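Local structure of probable n-acetylneuraminic acid outer membrane channel protein NANC (Escherichia coli, 2WJQ) at residues D4-Y9 with T182-Y187; G8-S13 with E204-I209. The protein forms a monomeric outer-membrane channel that lets N-acetylneuraminic acid, the most abundant sialic acid of host cell surfaces, enter the bacterium. One frame throughout, in Å; residues are numbered along the deposited sequence.

Interaction 1: residues D4-Y9 with T182-Y187; sequences DVRGGY and TPYIEY. With LDA (lauryl dimethylamine-N-oxide), chain M; OCT (N-octane), chain F; OCT (N-octane), chain G; OCT (N-octane), chain D.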
ATOM      1  N   ASP A   4      10.813  -9.364   0.093  1.00 22.09           N
ATOM      2  CA  ASP A   4       9.507  -9.708  -0.418  1.00 21.88           C
ATOM      3  C   ASP A   4       9.561  -9.584  -1.939  1.00 21.46           C
ATOM      4  O   ASP A   4      10.024  -8.555  -2.469  1.00 21.22           O
ATOM      5  CB  ASP A   4       8.478  -8.761   0.177  1.00 22.80           C
ATOM      6  CG  ASP A   4       7.036  -9.215  -0.038  1.00 25.17           C
ATOM      7  OD1 ASP A   4       6.576  -9.332  -1.194  1.00 25.19           O
ATOM      8  OD2 ASP A   4       6.328  -9.399   0.975  1.00 30.49           O
ATOM      9  N   VAL A   5       9.127 -10.632  -2.633  1.00 20.72           N
ATOM     10  CA  VAL A   5       9.052 -10.652  -4.104  1.00 20.72           C
ATOM     11  C   VAL A   5       7.608 -10.942  -4.501  1.00 19.93           C
ATOM     12  O   VAL A   5       7.015 -11.904  -4.017  1.00 18.33           O
ATOM     13  CB  VAL A   5      10.017 -11.704  -4.669  1.00 21.16           C
ATOM     14  CG1 VAL A   5      10.005 -11.703  -6.191  1.00 23.52           C
ATOM     15  CG2 VAL A   5      11.436 -11.402  -4.181  1.00 22.59           C
ATOM     16  N   ARG A   6       7.023 -10.097  -5.356  1.00 18.96           N
ATOM     17  CA  ARG A   6       5.603 -10.210  -5.668  1.00 18.65           C
ATOM     18  C   ARG A   6       5.355  -9.949  -7.133  1.00 19.22           C
ATOM     19  O   ARG A   6       5.968  -9.051  -7.709  1.00 20.38           O
ATOM     20  CB  ARG A   6       4.790  -9.218  -4.859  1.00 18.55           C
ATOM     21  CG  ARG A   6       3.301  -9.432  -4.925  1.00 17.98           C
ATOM     22  CD  ARG A   6       2.561  -8.348  -4.121  1.00 19.82           C
ATOM     23  NE  ARG A   6       2.638  -7.042  -4.784  1.00 20.71           N
ATOM     24  CZ  ARG A   6       2.236  -5.891  -4.245  1.00 22.73           C
ATOM     25  NH1 ARG A   6       1.714  -5.855  -3.025  1.00 22.35           N
ATOM     26  NH2 ARG A   6       2.343  -4.765  -4.940  1.00 24.51           N
ATOM     27  N   GLY A   7       4.460 -10.729  -7.714  1.00 19.41           N
ATOM     28  CA  GLY A   7       4.006 -10.529  -9.085  1.00 20.07           C
ATOM     29  C   GLY A   7       2.515 -10.390  -9.054  1.00 20.10           C
ATOM     30  O   GLY A   7       1.839 -11.073  -8.268  1.00 21.44           O
ATOM     31  N   GLY A   8       1.982  -9.530  -9.911  1.00 19.96           N
ATOM     32  CA  GLY A   8       0.557  -9.330  -9.996  1.00 19.65           C
ATOM     33  C   GLY A   8       0.051  -9.007 -11.379  1.00 19.86           C
ATOM     34  O   GLY A   8       0.821  -8.617 -12.271  1.00 19.16           O
ATOM     35  N   TYR A   9      -1.248  -9.212 -11.559  1.00 20.80           N
ATOM     36  CA  TYR A   9      -1.940  -8.824 -12.776  1.00 21.25           C
ATOM     37  C   TYR A   9      -3.170  -8.000 -12.421  1.00 21.31           C
ATOM     38  O   TYR A   9      -3.931  -8.357 -11.529  1.00 20.60           O
ATOM     39  CB  TYR A   9      -2.372 -10.044 -13.582  1.00 21.62           C
ATOM     40  CG  TYR A   9      -3.052  -9.685 -14.876  1.00 21.77           C
ATOM     41  CD1 TYR A   9      -2.323  -9.153 -15.934  1.00 25.33           C
ATOM     42  CD2 TYR A   9      -4.428  -9.851 -15.036  1.00 25.26           C
ATOM     43  CE1 TYR A   9      -2.958  -8.803 -17.144  1.00 25.97           C
ATOM     44  CE2 TYR A   9      -5.068  -9.496 -16.229  1.00 26.06           C
ATOM     45  CZ  TYR A   9      -4.321  -8.991 -17.273  1.00 26.86           C
ATOM     46  OH  TYR A   9      -4.948  -8.637 -18.443  1.00 31.25           O
ATOM     47  N   THR A 182       7.551 -17.373   3.775  1.00 14.94           N
ATOM     48  CA  THR A 182       6.114 -17.175   3.801  1.00 14.68           C
ATOM     49  C   THR A 182       5.582 -16.859   2.413  1.00 13.53           C
ATOM     50  O   THR A 182       5.541 -15.679   2.021  1.00 14.16           O
ATOM     51  CB  THR A 182       5.741 -16.014   4.747  1.00 15.21           C
ATOM     52  OG1 THR A 182       6.300 -16.262   6.043  1.00 17.73           O
ATOM     53  CG2 THR A 182       4.209 -15.864   4.865  1.00 15.99           C
ATOM     54  N   PRO A 183       5.183 -17.893   1.659  1.00 12.18           N
ATOM     55  CA  PRO A 183       4.475 -17.646   0.403  1.00 12.19           C
ATOM     56  C   PRO A 183       3.113 -17.051   0.695  1.00 11.93           C
ATOM     57  O   PRO A 183       2.565 -17.296   1.763  1.00 11.39           O
ATOM     58  CB  PRO A 183       4.296 -19.043  -0.195  1.00 11.97           C
ATOM     59  CG  PRO A 183       5.202 -19.922   0.559  1.00 12.71           C
ATOM     60  CD  PRO A 183       5.367 -19.338   1.898  1.00 12.54           C
ATOM     61  N   TYR A 184       2.569 -16.292  -0.246  1.00 11.70           N
ATOM     62  CA  TYR A 184       1.249 -15.755  -0.076  1.00 12.27           C
ATOM     63  C   TYR A 184       0.540 -15.535  -1.397  1.00 12.50           C
ATOM     64  O   TYR A 184       1.182 -15.369  -2.441  1.00 11.88           O
ATOM     65  CB  TYR A 184       1.289 -14.460   0.721  1.00 12.37           C
ATOM     66  CG  TYR A 184       2.047 -13.316   0.078  1.00 13.42           C
ATOM     67  CD1 TYR A 184       3.413 -13.121   0.330  1.00 13.84           C
ATOM     68  CD2 TYR A 184       1.396 -12.413  -0.754  1.00 14.60           C
ATOM     69  CE1 TYR A 184       4.096 -12.086  -0.235  1.00 14.62           C
ATOM     70  CE2 TYR A 184       2.072 -11.361  -1.324  1.00 16.56           C
ATOM     71  CZ  TYR A 184       3.427 -11.199  -1.058  1.00 17.59           C
ATOM     72  OH  TYR A 184       4.099 -10.147  -1.621  1.00 18.97           O
ATOM     73  N   ILE A 185      -0.787 -15.515  -1.317  1.00 12.59           N
ATOM     74  CA  ILE A 185      -1.637 -15.152  -2.435  1.00 13.27           C
ATOM     75  C   ILE A 185      -2.509 -13.978  -2.009  1.00 13.61           C
ATOM     76  O   ILE A 185      -2.791 -13.779  -0.822  1.00 12.43           O
ATOM     77  CB  ILE A 185      -2.475 -16.342  -2.957  1.00 13.79           C
ATOM     78  CG1 ILE A 185      -3.566 -16.725  -1.956  1.00 14.23           C
ATOM     79  CG2 ILE A 185      -1.546 -17.527  -3.276  1.00 14.39           C
ATOM     80  CD1 ILE A 185      -4.319 -17.996  -2.301  1.00 18.17           C
ATOM     81  N   GLU A 186      -2.942 -13.206  -2.994  1.00 13.67           N
ATOM     82  CA  GLU A 186      -3.618 -11.961  -2.707  1.00 14.22           C
ATOM     83  C   GLU A 186      -4.613 -11.606  -3.799  1.00 14.33           C
ATOM     84  O   GLU A 186      -4.354 -11.818  -4.991  1.00 14.33           O
ATOM     85  CB  GLU A 186      -2.562 -10.863  -2.508  1.00 13.95           C
ATOM     86  CG  GLU A 186      -3.086  -9.451  -2.496  1.00 15.91           C
ATOM     87  CD  GLU A 186      -1.986  -8.408  -2.284  1.00 18.62           C
ATOM     88  OE1 GLU A 186      -2.293  -7.198  -2.390  1.00 19.99           O
ATOM     89  OE2 GLU A 186      -0.826  -8.793  -2.001  1.00 19.31           O
ATOM     90  N   TYR A 187      -5.766 -11.107  -3.376  1.00 15.09           N
ATOM     91  CA  TYR A 187      -6.748 -10.522  -4.280  1.00 14.98           C
ATOM     92  C   TYR A 187      -6.983  -9.098  -3.824  1.00 15.56           C
ATOM     93  O   TYR A 187      -7.188  -8.864  -2.616  1.00 15.30           O
ATOM     94  CB  TYR A 187      -8.079 -11.303  -4.257  1.00 15.38           C
ATOM     95  CG  TYR A 187      -9.167 -10.533  -4.942  1.00 13.99           C
ATOM     96  CD1 TYR A 187      -9.203 -10.450  -6.328  1.00 16.32           C
ATOM     97  CD2 TYR A 187     -10.117  -9.832  -4.214  1.00 16.26           C
ATOM     98  CE1 TYR A 187     -10.161  -9.705  -6.971  1.00 17.04           C
ATOM     99  CE2 TYR A 187     -11.077  -9.065  -4.849  1.00 17.27           C
ATOM    100  CZ  TYR A 187     -11.096  -9.011  -6.232  1.00 16.56           C
ATOM    101  OH  TYR A 187     -12.040  -8.253  -6.873  1.00 17.50           O
TER
HETATM  102  N1  LDA M1227       5.007  -8.716 -20.053  1.00 60.47           N
HETATM  103  O1  LDA M1227       5.974  -9.009 -20.796  1.00 62.07           O
HETATM  104  CM1 LDA M1227       4.454  -7.427 -20.503  1.00 60.30           C
HETATM  105  CM2 LDA M1227       3.944  -9.718 -20.229  1.00 61.01           C
HETATM  106  C1  LDA M1227       5.411  -8.616 -18.647  1.00 59.38           C
HETATM  107  C2  LDA M1227       5.990  -9.938 -18.126  1.00 57.50           C
HETATM  108  C3  LDA M1227       6.270  -9.849 -16.622  1.00 55.76           C
HETATM  109  C4  LDA M1227       5.396 -10.803 -15.806  1.00 54.10           C
HETATM  110  C5  LDA M1227       5.456 -10.479 -14.312  1.00 52.25           C
HETATM  111  C6  LDA M1227       4.982 -11.631 -13.419  1.00 50.90           C
HETATM  112  C7  LDA M1227       3.501 -11.531 -13.072  1.00 49.15           C
HETATM  113  C8  LDA M1227       3.008 -12.683 -12.201  1.00 48.00           C
HETATM  114  C9  LDA M1227       1.483 -12.695 -12.169  1.00 47.14           C
HETATM  115  C10 LDA M1227       0.903 -13.563 -11.057  1.00 45.82           C
HETATM  116  C11 LDA M1227      -0.581 -13.810 -11.299  1.00 45.98           C
HETATM  117  C12 LDA M1227      -1.362 -13.973  -9.999  1.00 45.62           C
HETATM  118  C1  OCT F1220      -2.327 -14.289 -14.143  1.00 55.85           C
HETATM  119  C2  OCT F1220      -3.382 -14.028 -15.217  1.00 55.83           C
HETATM  120  C3  OCT F1220      -2.801 -13.284 -16.425  1.00 55.84           C
HETATM  121  C4  OCT F1220      -3.924 -12.900 -17.394  1.00 56.38           C
HETATM  122  C5  OCT F1220      -3.441 -12.615 -18.824  1.00 56.32           C
HETATM  123  C6  OCT F1220      -4.635 -12.623 -19.784  1.00 56.71           C
HETATM  124  C7  OCT F1220      -4.240 -12.222 -21.215  1.00 57.24           C
HETATM  125  C8  OCT F1220      -4.929 -13.127 -22.244  1.00 56.78           C
HETATM  126  C1  OCT G1221     -12.202 -13.201  -4.617  1.00 54.26           C
HETATM  127  C2  OCT G1221     -12.134 -13.147  -6.146  1.00 54.17           C
HETATM  128  C3  OCT G1221     -13.218 -12.234  -6.746  1.00 54.11           C
HETATM  129  C4  OCT G1221     -13.230 -12.354  -8.270  1.00 53.79           C
HETATM  130  C5  OCT G1221     -14.091 -11.278  -8.946  1.00 54.21           C
HETATM  131  C6  OCT G1221     -13.859 -11.268 -10.470  1.00 54.29           C
HETATM  132  C7  OCT G1221     -15.159 -11.413 -11.278  1.00 54.13           C
HETATM  133  C8  OCT G1221     -14.940 -12.281 -12.523  1.00 54.42           C
HETATM  134  C1  OCT D1218       9.396 -11.647 -10.711  1.00 46.54           C
HETATM  135  C2  OCT D1218       8.172 -11.851  -9.801  1.00 47.47           C
HETATM  136  C3  OCT D1218       8.236 -13.195  -9.066  1.00 46.86           C
HETATM  137  C4  OCT D1218       6.876 -13.612  -8.488  1.00 45.38           C
HETATM  138  C5  OCT D1218       7.076 -14.314  -7.146  1.00 44.89           C
HETATM  139  C6  OCT D1218       6.205 -15.554  -6.992  1.00 45.31           C
HETATM  140  C7  OCT D1218       6.664 -16.375  -5.777  1.00 46.45           C
HETATM  141  C8  OCT D1218       5.865 -17.675  -5.612  1.00 47.61           C
HETATM  142  O   HOH W   1       1.297  -7.846  -0.939  1.00 28.31           O
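Strand residues 4-9 and 182-187 run roughly parallel, 27° apart, with axes 9.2 Å from each other, and Asp4 and Arg6 meet Tyr184 and Glu186 by side chains alone. The two belong to the transmembrane beta-barrel of a KdgM-family porin. They are second neighbours there, with strand 199-214 between them. Polar side chains on the face of Asp4, Arg6 and Glu186 span that middle strand, while Val5, Tyr9 and Tyr187 meet bound alkyl chains on the other face.

Tyr184 OH donates to Asp4 OD1 at 2.6 Å, on the syn lone pair of the carboxylate. Asp4 OD1 lies at the ring edge, and the carboxylate plane is turned 53° from the ring. The ring of Tyr184 reaches across because CG sits between the backbone N and the carbonyl carbon (chi1 63°). Arg6 passes the phenol end at about a right angle, with CB 3.4 Å from Tyr184 OH. A phenylalanine in place of Tyr184 would probably leave Asp4 OD1 without this short bond, and its carboxylate less firmly held in rotation. Asp4 OD1 also has a long, weak ion pair with Arg19.

On the lipid-facing side, n-octane lies over one face of the Tyr9 ring, and another n-octane over one face of the Tyr187 ring. Arg6 NH1 and Glu186 OE2 are 4.0 Å apart, too far for a salt bridge. The stronger partner of Glu186 is Arg208, through OE1. A water joins Arg6 and Glu186: it accepts from Arg6 NH1 at 2.9 Å, in the guanidinium plane, and donates to Glu186 OE2 at 2.6 Å.

Interaction 2: residues G8-S13 with E204-I209; sequences GYRSGS and ENSYRI. With LDA (lauryl dimethylamine-N-oxide), chain M; OCT (N-octane), chain F.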
ATOM      1  N   GLY A   8       1.982  -9.530  -9.911  1.00 19.96           N
ATOM      2  CA  GLY A   8       0.557  -9.330  -9.996  1.00 19.65           C
ATOM      3  C   GLY A   8       0.051  -9.007 -11.379  1.00 19.86           C
ATOM      4  O   GLY A   8       0.821  -8.617 -12.271  1.00 19.16           O
ATOM      5  N   TYR A   9      -1.248  -9.212 -11.559  1.00 20.80           N
ATOM      6  CA  TYR A   9      -1.940  -8.824 -12.776  1.00 21.25           C
ATOM      7  C   TYR A   9      -3.170  -8.000 -12.421  1.00 21.31           C
ATOM      8  O   TYR A   9      -3.931  -8.357 -11.529  1.00 20.60           O
ATOM      9  CB  TYR A   9      -2.372 -10.044 -13.582  1.00 21.62           C
ATOM     10  CG  TYR A   9      -3.052  -9.685 -14.876  1.00 21.77           C
ATOM     11  CD1 TYR A   9      -2.323  -9.153 -15.934  1.00 25.33           C
ATOM     12  CD2 TYR A   9      -4.428  -9.851 -15.036  1.00 25.26           C
ATOM     13  CE1 TYR A   9      -2.958  -8.803 -17.144  1.00 25.97           C
ATOM     14  CE2 TYR A   9      -5.068  -9.496 -16.229  1.00 26.06           C
ATOM     15  CZ  TYR A   9      -4.321  -8.991 -17.273  1.00 26.86           C
ATOM     16  OH  TYR A   9      -4.948  -8.637 -18.443  1.00 31.25           O
ATOM     17  N   ARG A  10      -3.359  -6.899 -13.145  1.00 21.54           N
ATOM     18  CA  ARG A  10      -4.534  -6.063 -12.984  1.00 22.52           C
ATOM     19  C   ARG A  10      -5.429  -6.224 -14.210  1.00 22.88           C
ATOM     20  O   ARG A  10      -4.974  -6.002 -15.342  1.00 22.31           O
ATOM     21  CB  ARG A  10      -4.092  -4.627 -12.852  1.00 23.02           C
ATOM     22  CG  ARG A  10      -3.299  -4.351 -11.594  1.00 25.57           C
ATOM     23  CD  ARG A  10      -3.386  -2.887 -11.378  1.00 29.51           C
ATOM     24  NE  ARG A  10      -2.606  -2.335 -10.285  1.00 29.14           N
ATOM     25  CZ  ARG A  10      -2.793  -1.095  -9.857  1.00 30.60           C
ATOM     26  NH1 ARG A  10      -3.722  -0.329 -10.427  1.00 32.35           N
ATOM     27  NH2 ARG A  10      -2.068  -0.615  -8.879  1.00 32.55           N
ATOM     28  N   SER A  11      -6.677  -6.614 -13.977  1.00 23.13           N
ATOM     29  CA  SER A  11      -7.603  -7.009 -15.046  1.00 24.30           C
ATOM     30  C   SER A  11      -8.149  -5.831 -15.876  1.00 24.18           C
ATOM     31  O   SER A  11      -8.422  -5.980 -17.069  1.00 24.49           O
ATOM     32  CB  SER A  11      -8.792  -7.766 -14.449  1.00 24.35           C
ATOM     33  OG  SER A  11      -9.667  -6.839 -13.794  1.00 27.59           O
ATOM     34  N   GLY A  12      -8.343  -4.675 -15.254  1.00 23.90           N
ATOM     35  CA  GLY A  12      -8.922  -3.525 -15.970  1.00 24.18           C
ATOM     36  C   GLY A  12      -7.892  -2.862 -16.850  1.00 24.24           C
ATOM     37  O   GLY A  12      -8.119  -2.624 -18.028  1.00 25.66           O
ATOM     38  N   SER A  13      -6.725  -2.611 -16.280  1.00 23.84           N
ATOM     39  CA  SER A  13      -5.632  -2.000 -17.003  1.00 23.76           C
ATOM     40  C   SER A  13      -4.808  -2.972 -17.859  1.00 23.27           C
ATOM     41  O   SER A  13      -3.929  -2.531 -18.593  1.00 22.20           O
ATOM     42  CB  SER A  13      -4.698  -1.286 -16.019  1.00 24.20           C
ATOM     43  OG  SER A  13      -5.432  -0.443 -15.154  1.00 24.98           O
ATOM     44  N   GLU A 204     -11.213  -2.802 -11.718  1.00 15.73           N
ATOM     45  CA  GLU A 204      -9.811  -3.178 -11.582  1.00 15.74           C
ATOM     46  C   GLU A 204      -9.651  -4.283 -10.522  1.00 15.58           C
ATOM     47  O   GLU A 204      -9.548  -4.003  -9.331  1.00 15.43           O
ATOM     48  CB  GLU A 204      -8.969  -1.947 -11.200  1.00 16.07           C
ATOM     49  CG  GLU A 204      -7.435  -2.154 -11.235  1.00 17.55           C
ATOM     50  CD  GLU A 204      -6.857  -2.060 -12.640  1.00 18.65           C
ATOM     51  OE1 GLU A 204      -5.889  -1.313 -12.865  1.00 18.50           O
ATOM     52  OE2 GLU A 204      -7.368  -2.758 -13.530  1.00 20.78           O
ATOM     53  N   ASN A 205      -9.664  -5.528 -10.973  1.00 15.52           N
ATOM     54  CA  ASN A 205      -9.399  -6.693 -10.121  1.00 15.93           C
ATOM     55  C   ASN A 205      -7.909  -6.981 -10.188  1.00 15.70           C
ATOM     56  O   ASN A 205      -7.311  -6.913 -11.253  1.00 17.03           O
ATOM     57  CB  ASN A 205     -10.186  -7.908 -10.618  1.00 16.03           C
ATOM     58  CG  ASN A 205     -11.694  -7.700 -10.530  1.00 18.75           C
ATOM     59  OD1 ASN A 205     -12.380  -7.565 -11.552  1.00 24.82           O
ATOM     60  ND2 ASN A 205     -12.211  -7.675  -9.325  1.00 16.99           N
ATOM     61  N   SER A 206      -7.297  -7.260  -9.057  1.00 15.34           N
ATOM     62  CA  SER A 206      -5.860  -7.464  -9.004  1.00 15.11           C
ATOM     63  C   SER A 206      -5.581  -8.811  -8.333  1.00 14.76           C
ATOM     64  O   SER A 206      -6.127  -9.110  -7.273  1.00 14.50           O
ATOM     65  CB  SER A 206      -5.205  -6.295  -8.261  1.00 15.25           C
ATOM     66  OG  SER A 206      -3.846  -6.523  -7.968  1.00 17.41           O
ATOM     67  N   TYR A 207      -4.770  -9.624  -8.986  1.00 13.89           N
ATOM     68  CA  TYR A 207      -4.450 -10.956  -8.499  1.00 14.32           C
ATOM     69  C   TYR A 207      -2.948 -11.019  -8.343  1.00 13.58           C
ATOM     70  O   TYR A 207      -2.224 -10.791  -9.317  1.00 13.32           O
ATOM     71  CB  TYR A 207      -4.919 -12.004  -9.504  1.00 14.23           C
ATOM     72  CG  TYR A 207      -6.366 -11.822  -9.921  1.00 16.23           C
ATOM     73  CD1 TYR A 207      -6.709 -11.083 -11.065  1.00 17.72           C
ATOM     74  CD2 TYR A 207      -7.397 -12.358  -9.159  1.00 16.86           C
ATOM     75  CE1 TYR A 207      -8.055 -10.909 -11.440  1.00 19.87           C
ATOM     76  CE2 TYR A 207      -8.735 -12.198  -9.528  1.00 19.11           C
ATOM     77  CZ  TYR A 207      -9.063 -11.476 -10.658  1.00 20.13           C
ATOM     78  OH  TYR A 207     -10.394 -11.319 -11.001  1.00 22.31           O
ATOM     79  N   ARG A 208      -2.484 -11.349  -7.138  1.00 13.21           N
ATOM     80  CA  ARG A 208      -1.050 -11.341  -6.811  1.00 12.30           C
ATOM     81  C   ARG A 208      -0.575 -12.621  -6.128  1.00 12.71           C
ATOM     82  O   ARG A 208      -1.325 -13.289  -5.401  1.00 12.21           O
ATOM     83  CB  ARG A 208      -0.730 -10.140  -5.925  1.00 13.66           C
ATOM     84  CG  ARG A 208      -0.858  -8.798  -6.628  1.00 13.91           C
ATOM     85  CD  ARG A 208      -0.934  -7.674  -5.656  1.00 17.58           C
ATOM     86  NE  ARG A 208      -1.021  -6.391  -6.343  1.00 18.83           N
ATOM     87  CZ  ARG A 208      -1.268  -5.235  -5.739  1.00 19.87           C
ATOM     88  NH1 ARG A 208      -1.434  -5.179  -4.424  1.00 19.26           N
ATOM     89  NH2 ARG A 208      -1.325  -4.132  -6.452  1.00 22.30           N
ATOM     90  N   ILE A 209       0.679 -12.965  -6.391  1.00 12.13           N
ATOM     91  CA  ILE A 209       1.346 -14.047  -5.697  1.00 13.63           C
ATOM     92  C   ILE A 209       2.720 -13.560  -5.305  1.00 12.81           C
ATOM     93  O   ILE A 209       3.381 -12.807  -6.040  1.00 13.13           O
ATOM     94  CB  ILE A 209       1.476 -15.321  -6.571  1.00 13.76           C
ATOM     95  CG1 ILE A 209       0.105 -15.833  -7.006  1.00 16.87           C
ATOM     96  CG2 ILE A 209       2.134 -16.464  -5.783  1.00 16.74           C
ATOM     97  CD1 ILE A 209       0.209 -16.966  -8.084  1.00 22.51           C
TER
HETATM   98  N1  LDA M1227       5.007  -8.716 -20.053  1.00 60.47           N
HETATM   99  O1  LDA M1227       5.974  -9.009 -20.796  1.00 62.07           O
HETATM  100  CM1 LDA M1227       4.454  -7.427 -20.503  1.00 60.30           C
HETATM  101  CM2 LDA M1227       3.944  -9.718 -20.229  1.00 61.01           C
HETATM  102  C1  LDA M1227       5.411  -8.616 -18.647  1.00 59.38           C
HETATM  103  C2  LDA M1227       5.990  -9.938 -18.126  1.00 57.50           C
HETATM  104  C3  LDA M1227       6.270  -9.849 -16.622  1.00 55.76           C
HETATM  105  C4  LDA M1227       5.396 -10.803 -15.806  1.00 54.10           C
HETATM  106  C5  LDA M1227       5.456 -10.479 -14.312  1.00 52.25           C
HETATM  107  C6  LDA M1227       4.982 -11.631 -13.419  1.00 50.90           C
HETATM  108  C7  LDA M1227       3.501 -11.531 -13.072  1.00 49.15           C
HETATM  109  C8  LDA M1227       3.008 -12.683 -12.201  1.00 48.00           C
HETATM  110  C9  LDA M1227       1.483 -12.695 -12.169  1.00 47.14           C
HETATM  111  C10 LDA M1227       0.903 -13.563 -11.057  1.00 45.82           C
HETATM  112  C11 LDA M1227      -0.581 -13.810 -11.299  1.00 45.98           C
HETATM  113  C12 LDA M1227      -1.362 -13.973  -9.999  1.00 45.62           C
HETATM  114  C1  OCT F1220      -2.327 -14.289 -14.143  1.00 55.85           C
HETATM  115  C2  OCT F1220      -3.382 -14.028 -15.217  1.00 55.83           C
HETATM  116  C3  OCT F1220      -2.801 -13.284 -16.425  1.00 55.84           C
HETATM  117  C4  OCT F1220      -3.924 -12.900 -17.394  1.00 56.38           C
HETATM  118  C5  OCT F1220      -3.441 -12.615 -18.824  1.00 56.32           C
HETATM  119  C6  OCT F1220      -4.635 -12.623 -19.784  1.00 56.71           C
HETATM  120  C7  OCT F1220      -4.240 -12.222 -21.215  1.00 57.24           C
HETATM  121  C8  OCT F1220      -4.929 -13.127 -22.244  1.00 56.78           C
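The seam that closes the porin beta-barrel runs through this contact, where the first strand, 2-10, pairs antiparallel with the last, 199-214, at its extracellular end. Tyr9 and Tyr207 form a hydrogen-bonded pair. Tyr9 N donates to Tyr207 O at 2.9 Å, and Tyr207 N returns a bond to Tyr9 O. Gly8 with Arg208 and Arg10 with Ser206 are the non-hydrogen-bonded pairs on either side. At Gly8, CA lies 3.7 Å from Arg208 CG, and a CB there would probably collide with that carbon as Arg208 is now placed.

Past Arg10 the strand ends, but two more bonds continue the pairing. Ser11 N donates to Asn205 O at 2.8 Å. Asn205 N donates back to the side-chain oxygen Ser11 OG at 3.1 Å. With chi1 at 75°, Ser11 OG sits between its own backbone N and carbonyl carbon, where it can meet that N-H.

Glu204 holds the turn. Its chain bends at chi2 (80°) and brings the carboxylate to residues 12-13. OE2 takes Ser13 N on its syn lone pair at 2.8 Å and has a weaker bond from Gly12 N. Ser13 OG also approaches OE1, but so closely that the geometry of the bond is doubtful. OE1 lies at the edge of the Arg10 guanidinium, whose plane is almost perpendicular to the carboxylate. The stronger salt bridge of Arg10 goes from NE to Glu17, which also pairs with Arg208. The bond from Arg10 NH1 to Glu204 OE1 is straight (171°) but weak, at 3.4 Å.

Overall arrangement
From the N terminus, strand 2-10 supplies the first partner of both contacts, and Gly8 and Tyr9 belong to both. Interaction 1 closes a loop of 172 residues, from Tyr9 to Thr182. Interaction 2 starts slightly later and ends later, closing 190 residues from Ser13 to Glu204, so the two spans overlap and cross. Together they tie three strands side by side in the barrel, 181-189, 199-214 and 2-10. Interaction 2 joins the first strand to the last by backbone pairing, and interaction 1 reaches across the last strand. The two meet where Glu186 OE1 forms a salt bridge with Arg208 NH1 and Gly7 N probably bonds to Ile209 O.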